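Local atomic coordinates of SnoaL-like domain-containing protein (PDB entry 4LMI), a protein that is of unknown function but, as a SnoaL-like member of the NTF2 clan, may be a ketosteroid isomerase-like enzyme. Residues Leu73-Leu85 with Arg91-Gly103. Residues are numbered along the deposited sequence; the frame is centred on the assembly and turned at random. Where two conformers were deposited one is given.
Sequences LADGPSAAVSVNL and RLVGVVFLEVVDG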
ATOM      1  N   LEU B  73      -5.452   4.745   6.629  1.00 24.11           N
ATOM      2  CA  LEU B  73      -6.696   3.992   6.762  1.00 23.11           C
ATOM      3  C   LEU B  73      -6.609   3.044   7.945  1.00 21.73           C
ATOM      4  O   LEU B  73      -5.575   2.411   8.157  1.00 21.76           O
ATOM      5  CB  LEU B  73      -6.998   3.203   5.483  1.00 25.53           C
ATOM      6  CG  LEU B  73      -7.460   3.975   4.243  1.00 25.51           C
ATOM      7  CD1 LEU B  73      -6.329   4.772   3.603  1.00 27.47           C
ATOM      8  CD2 LEU B  73      -8.045   2.992   3.237  1.00 26.71           C
ATOM      9  N   ALA B  74      -7.692   2.964   8.716  1.00 20.40           N
ATOM     10  CA  ALA B  74      -7.806   2.020   9.831  1.00 20.77           C
ATOM     11  C   ALA B  74      -9.075   1.194   9.662  1.00 20.62           C
ATOM     12  O   ALA B  74     -10.122   1.722   9.284  1.00 22.64           O
ATOM     13  CB  ALA B  74      -7.831   2.763  11.163  1.00 22.59           C
ATOM     14  N   ASP B  75      -8.974  -0.101   9.943  1.00 21.54           N
ATOM     15  CA  ASP B  75     -10.073  -1.046   9.748  1.00 20.55           C
ATOM     16  C   ASP B  75      -9.853  -2.174  10.747  1.00 21.69           C
ATOM     17  O   ASP B  75      -9.016  -3.051  10.522  1.00 21.97           O
ATOM     18  CB  ASP B  75     -10.045  -1.562   8.300  1.00 20.34           C
ATOM     19  CG  ASP B  75     -11.125  -2.605   7.994  1.00 22.11           C
ATOM     20  OD1 ASP B  75     -12.006  -2.894   8.838  1.00 23.53           O
ATOM     21  OD2 ASP B  75     -11.086  -3.145   6.866  1.00 22.99           O
ATOM     22  N   GLY B  76     -10.584  -2.143  11.859  1.00 21.72           N
ATOM     23  CA  GLY B  76     -10.379  -3.131  12.927  1.00 21.84           C
ATOM     24  C   GLY B  76      -8.952  -3.057  13.457  1.00 20.24           C
ATOM     25  O   GLY B  76      -8.486  -1.974  13.819  1.00 22.88           O
ATOM     26  N   PRO B  77      -8.232  -4.196  13.474  1.00 19.11           N
ATOM     27  CA  PRO B  77      -6.858  -4.205  13.982  1.00 21.27           C
ATOM     28  C   PRO B  77      -5.829  -3.769  12.930  1.00 22.39           C
ATOM     29  O   PRO B  77      -4.627  -3.763  13.212  1.00 24.08           O
ATOM     30  CB  PRO B  77      -6.643  -5.681  14.340  1.00 23.35           C
ATOM     31  CG  PRO B  77      -7.459  -6.414  13.320  1.00 23.05           C
ATOM     32  CD  PRO B  77      -8.658  -5.537  13.028  1.00 21.43           C
ATOM     33  N   SER B  78      -6.297  -3.401  11.737  1.00 19.54           N
ATOM     34  CA  SER B  78      -5.412  -3.195  10.593  1.00 21.26           C
ATOM     35  C   SER B  78      -5.331  -1.737  10.179  1.00 22.12           C
ATOM     36  O   SER B  78      -6.339  -1.024  10.198  1.00 23.06           O
ATOM     37  CB  SER B  78      -5.890  -4.029   9.394  1.00 22.49           C
ATOM     38  OG  SER B  78      -6.066  -5.388   9.757  1.00 26.21           O
ATOM     39  N   ALA B  79      -4.131  -1.304   9.793  1.00 21.78           N
ATOM     40  CA  ALA B  79      -3.933   0.023   9.210  1.00 20.75           C
ATOM     41  C   ALA B  79      -3.146  -0.086   7.910  1.00 21.13           C
ATOM     42  O   ALA B  79      -2.318  -0.985   7.748  1.00 21.48           O
ATOM     43  CB  ALA B  79      -3.209   0.945  10.189  1.00 19.58           C
ATOM     44  N   ALA B  80      -3.431   0.814   6.973  1.00 21.73           N
ATOM     45  CA  ALA B  80      -2.594   0.984   5.784  1.00 20.93           C
ATOM     46  C   ALA B  80      -2.245   2.456   5.701  1.00 22.99           C
ATOM     47  O   ALA B  80      -3.130   3.318   5.755  1.00 22.52           O
ATOM     48  CB  ALA B  80      -3.321   0.534   4.532  1.00 22.03           C
ATOM     49  N   VAL B  81      -0.955   2.747   5.588  1.00 21.86           N
ATOM     50  CA  VAL B  81      -0.482   4.121   5.643  1.00 22.61           C
ATOM     51  C   VAL B  81       0.465   4.345   4.477  1.00 24.66           C
ATOM     52  O   VAL B  81       1.384   3.553   4.255  1.00 25.81           O
ATOM     53  CB  VAL B  81       0.257   4.404   6.972  1.00 22.94           C
ATOM     54  CG1 VAL B  81       0.689   5.863   7.060  1.00 23.72           C
ATOM     55  CG2 VAL B  81      -0.603   4.022   8.178  1.00 22.52           C
ATOM     56  N   SER B  82       0.227   5.401   3.709  1.00 25.36           N
ATOM     57  CA  SER B  82       1.212   5.813   2.722  1.00 25.99           C
ATOM     58  C   SER B  82       1.948   7.030   3.248  1.00 26.72           C
ATOM     59  O   SER B  82       1.367   7.864   3.950  1.00 26.10           O
ATOM     60  CB  SER B  82       0.588   6.085   1.348  1.00 27.62           C
ATOM     61  OG  SER B  82      -0.352   7.136   1.415  1.00 27.15           O
ATOM     62  N   VAL B  83       3.237   7.099   2.933  1.00 28.11           N
ATOM     63  CA  VAL B  83       4.081   8.215   3.327  1.00 26.93           C
ATOM     64  C   VAL B  83       4.898   8.708   2.137  1.00 27.68           C
ATOM     65  O   VAL B  83       5.279   7.920   1.256  1.00 29.23           O
ATOM     66  CB  VAL B  83       5.038   7.855   4.499  1.00 26.88           C
ATOM     67  CG1 VAL B  83       4.258   7.430   5.739  1.00 28.44           C
ATOM     68  CG2 VAL B  83       6.029   6.763   4.093  1.00 26.93           C
ATOM     69  N   ASN B  84       5.135  10.017   2.096  1.00 27.61           N
ATOM     70  CA  ASN B  84       6.195  10.557   1.260  1.00 30.93           C
ATOM     71  C   ASN B  84       7.488  10.546   2.051  1.00 31.71           C
ATOM     72  O   ASN B  84       7.569  11.121   3.132  1.00 34.27           O
ATOM     73  CB  ASN B  84       5.864  11.968   0.763  1.00 31.96           C
ATOM     74  CG  ASN B  84       4.864  11.964  -0.379  1.00 35.04           C
ATOM     75  OD1 ASN B  84       4.682  10.952  -1.069  1.00 38.74           O
ATOM     76  ND2 ASN B  84       4.211  13.097  -0.588  1.00 37.22           N
ATOM     77  N   LEU B  85       8.486   9.857   1.515  1.00 35.81           N
ATOM     78  CA  LEU B  85       9.785   9.758   2.153  1.00 36.46           C
ATOM     79  C   LEU B  85      10.830  10.516   1.346  1.00 40.54           C
ATOM     80  O   LEU B  85      10.913  10.365   0.126  1.00 46.13           O
ATOM     81  CB  LEU B  85      10.198   8.291   2.287  1.00 39.09           C
ATOM     82  CG  LEU B  85      11.567   7.978   2.901  1.00 40.37           C
ATOM     83  CD1 LEU B  85      11.593   8.270   4.392  1.00 43.39           C
ATOM     84  CD2 LEU B  85      11.958   6.533   2.641  1.00 46.39           C
ATOM     85  N   ARG B  91      13.436  11.031  -3.542  1.00 45.11           N
ATOM     86  CA  ARG B  91      12.027  11.140  -3.180  1.00 45.41           C
ATOM     87  C   ARG B  91      11.371   9.781  -3.420  1.00 46.39           C
ATOM     88  O   ARG B  91      11.395   9.249  -4.541  1.00 46.03           O
ATOM     89  CB  ARG B  91      11.342  12.253  -3.980  1.00 48.41           C
ATOM     90  CG  ARG B  91      12.004  13.619  -3.830  1.00 53.24           C
ATOM     91  CD  ARG B  91      11.292  14.492  -2.810  1.00 63.81           C
ATOM     92  NE  ARG B  91      10.325  15.386  -3.449  1.00 71.94           N
ATOM     93  CZ  ARG B  91       9.469  16.170  -2.798  1.00 64.23           C
ATOM     94  NH1 ARG B  91       9.433  16.177  -1.484  1.00 67.02           N
ATOM     95  NH2 ARG B  91       8.635  16.944  -3.483  1.00 83.42           N
ATOM     96  N   LEU B  92      10.798   9.231  -2.354  0.50 46.73           N
ATOM     97  CA  LEU B  92      10.255   7.879  -2.335  0.50 45.30           C
ATOM     98  C   LEU B  92       8.841   7.883  -1.779  0.50 36.97           C
ATOM     99  O   LEU B  92       8.417   8.850  -1.149  0.50 36.47           O
ATOM    100  CB  LEU B  92      11.119   6.999  -1.434  0.50 49.78           C
ATOM    101  CG  LEU B  92      12.321   6.287  -2.040  0.50 49.93           C
ATOM    102  CD1 LEU B  92      13.548   6.532  -1.185  0.50 46.90           C
ATOM    103  CD2 LEU B  92      12.036   4.801  -2.182  0.50 51.51           C
ATOM    104  N   VAL B  93       8.121   6.791  -2.011  1.00 33.79           N
ATOM    105  CA  VAL B  93       6.826   6.575  -1.370  1.00 30.57           C
ATOM    106  C   VAL B  93       6.885   5.263  -0.593  1.00 28.79           C
ATOM    107  O   VAL B  93       7.467   4.274  -1.051  1.00 29.47           O
ATOM    108  CB  VAL B  93       5.654   6.590  -2.379  1.00 34.22           C
ATOM    109  CG1 VAL B  93       4.359   6.109  -1.736  1.00 37.08           C
ATOM    110  CG2 VAL B  93       5.465   7.991  -2.945  1.00 32.49           C
ATOM    111  N   GLY B  94       6.322   5.275   0.606  1.00 27.28           N
ATOM    112  CA  GLY B  94       6.169   4.053   1.377  1.00 25.62           C
ATOM    113  C   GLY B  94       4.702   3.736   1.529  1.00 25.22           C
ATOM    114  O   GLY B  94       3.878   4.638   1.639  1.00 25.84           O
ATOM    115  N   VAL B  95       4.378   2.450   1.495  1.00 24.46           N
ATOM    116  CA  VAL B  95       3.047   1.990   1.832  1.00 23.74           C
ATOM    117  C   VAL B  95       3.269   0.912   2.872  1.00 22.95           C
ATOM    118  O   VAL B  95       3.952  -0.080   2.610  1.00 24.47           O
ATOM    119  CB  VAL B  95       2.266   1.421   0.632  1.00 24.39           C
ATOM    120  CG1 VAL B  95       0.880   0.987   1.086  1.00 29.63           C
ATOM    121  CG2 VAL B  95       2.152   2.449  -0.488  1.00 26.10           C
ATOM    122  N   VAL B  96       2.703   1.130   4.051  1.00 22.95           N
ATOM    123  CA  VAL B  96       2.972   0.295   5.215  1.00 21.58           C
ATOM    124  C   VAL B  96       1.672  -0.292   5.753  1.00 21.69           C
ATOM    125  O   VAL B  96       0.712   0.443   5.998  1.00 21.93           O
ATOM    126  CB  VAL B  96       3.659   1.113   6.333  1.00 21.05           C
ATOM    127  CG1 VAL B  96       3.914   0.247   7.561  1.00 20.53           C
ATOM    128  CG2 VAL B  96       4.967   1.719   5.838  1.00 22.42           C
ATOM    129  N   PHE B  97       1.647  -1.610   5.941  1.00 20.27           N
ATOM    130  CA  PHE B  97       0.513  -2.265   6.584  1.00 21.42           C
ATOM    131  C   PHE B  97       0.868  -2.596   8.017  1.00 21.79           C
ATOM    132  O   PHE B  97       1.912  -3.198   8.280  1.00 21.93           O
ATOM    133  CB  PHE B  97       0.093  -3.528   5.835  1.00 20.64           C
ATOM    134  CG  PHE B  97      -0.476  -3.254   4.469  1.00 22.64           C
ATOM    135  CD1 PHE B  97      -1.821  -2.923   4.313  1.00 21.36           C
ATOM    136  CD2 PHE B  97       0.333  -3.316   3.340  1.00 23.70           C
ATOM    137  CE1 PHE B  97      -2.345  -2.666   3.055  1.00 23.01           C
ATOM    138  CE2 PHE B  97      -0.186  -3.061   2.075  1.00 26.62           C
ATOM    139  CZ  PHE B  97      -1.526  -2.734   1.932  1.00 25.34           C
ATOM    140  N   LEU B  98      -0.005  -2.190   8.934  1.00 21.93           N
ATOM    141  CA  LEU B  98       0.173  -2.479  10.346  1.00 21.47           C
ATOM    142  C   LEU B  98      -0.923  -3.402  10.848  1.00 20.41           C
ATOM    143  O   LEU B  98      -2.062  -3.342  10.380  1.00 21.41           O
ATOM    144  CB  LEU B  98       0.150  -1.188  11.172  1.00 19.35           C
ATOM    145  CG  LEU B  98       1.115  -0.052  10.814  1.00 19.90           C
ATOM    146  CD1 LEU B  98       0.825   1.153  11.702  1.00 25.45           C
ATOM    147  CD2 LEU B  98       2.560  -0.487  10.965  1.00 20.42           C
ATOM    148  N   GLU B  99      -0.571  -4.267  11.794  0.50 19.95           N
ATOM    149  CA  GLU B  99      -1.564  -5.055  12.514  0.50 20.61           C
ATOM    150  C   GLU B  99      -1.352  -4.801  13.997  0.50 21.15           C
ATOM    151  O   GLU B  99      -0.212  -4.781  14.475  0.50 21.49           O
ATOM    152  CB  GLU B  99      -1.443  -6.548  12.188  0.50 22.03           C
ATOM    153  CG  GLU B  99      -1.523  -6.875  10.701  0.50 22.36           C
ATOM    154  CD  GLU B  99      -2.872  -6.547  10.087  0.50 23.67           C
ATOM    155  OE1 GLU B  99      -3.857  -6.381  10.834  0.50 21.86           O
ATOM    156  OE2 GLU B  99      -2.952  -6.461   8.846  0.50 26.42           O
ATOM    157  N   VAL B 100      -2.455  -4.588  14.707  1.00 22.06           N
ATOM    158  CA  VAL B 100      -2.440  -4.240  16.126  1.00 22.75           C
ATOM    159  C   VAL B 100      -3.039  -5.383  16.942  1.00 24.06           C
ATOM    160  O   VAL B 100      -4.095  -5.911  16.594  1.00 26.03           O
ATOM    161  CB  VAL B 100      -3.271  -2.961  16.377  1.00 25.52           C
ATOM    162  CG1 VAL B 100      -3.305  -2.596  17.861  1.00 23.54           C
ATOM    163  CG2 VAL B 100      -2.743  -1.809  15.532  1.00 25.60           C
ATOM    164  N   VAL B 101      -2.351  -5.765  18.015  1.00 24.82           N
ATOM    165  CA  VAL B 101      -2.848  -6.762  18.965  1.00 28.14           C
ATOM    166  C   VAL B 101      -2.678  -6.191  20.368  1.00 29.76           C
ATOM    167  O   VAL B 101      -1.588  -5.739  20.717  1.00 26.17           O
ATOM    168  CB  VAL B 101      -2.079  -8.101  18.859  1.00 28.59           C
ATOM    169  CG1 VAL B 101      -2.569  -9.090  19.910  1.00 31.34           C
ATOM    170  CG2 VAL B 101      -2.213  -8.708  17.469  1.00 28.04           C
ATOM    171  N   ASP B 102      -3.757  -6.197  21.159  1.00 34.08           N
ATOM    172  CA  ASP B 102      -3.740  -5.699  22.544  1.00 33.69           C
ATOM    173  C   ASP B 102      -3.155  -4.282  22.665  1.00 31.11           C
ATOM    174  O   ASP B 102      -2.383  -3.997  23.584  1.00 32.80           O
ATOM    175  CB  ASP B 102      -2.974  -6.664  23.471  1.00 38.16           C
ATOM    176  CG  ASP B 102      -3.579  -8.065  23.510  1.00 48.72           C
ATOM    177  OD1 ASP B 102      -4.812  -8.212  23.349  1.00 54.35           O
ATOM    178  OD2 ASP B 102      -2.810  -9.030  23.717  1.00 54.84           O
ATOM    179  N   GLY B 103      -3.512  -3.409  21.726  1.00 31.66           N
ATOM    180  CA  GLY B 103      -3.079  -2.009  21.748  1.00 30.07           C
ATOM    181  C   GLY B 103      -1.619  -1.759  21.400  1.00 27.44           C
ATOM    182  O   GLY B 103      -1.092  -0.667  21.649  1.00 28.18           O
TER
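The ring of Phe97 meets Ala80 obliquely, its CE1 lying 3.7 Å from Ala80 CB, while Arg71 of the second subunit makes a cation-pi contact with the ring and Phe111 of the same chain packs against it. In the Glu99 conformer described, one of two, the carboxylate takes the hydroxyl of Ser78: OG donates to OE1 over 2.7 Å, on the syn lone pair, and a bend in the chain (chi2 -65°) folds the acid back toward this serine. In Asn84 the amide lies alongside Val93, OD1 resting 3.6 Å from Val93 CG2, but its polar atoms bond to Leu133 and Arg135. Ala79, Val81, Val83 and Leu85 share the reverse face with Leu92, Val96 and Leu98; there Leu85 and Leu92 run side by side, CB to CB 4.0 Å. Gly94 lies opposite Val83, whose CG2 comes within 3.8 Å of Gly94 CA. Paired backbone bonds join the strands from Ala79–Leu98 to Leu85–Leu92. With Ala80 and Val95 each packing on its counterpart in the second subunit, this antiparallel hairpin turns one face to the dimer interface and the other to helix 6-22, within the curved sheet characteristic of the NTF2-like alpha+beta fold.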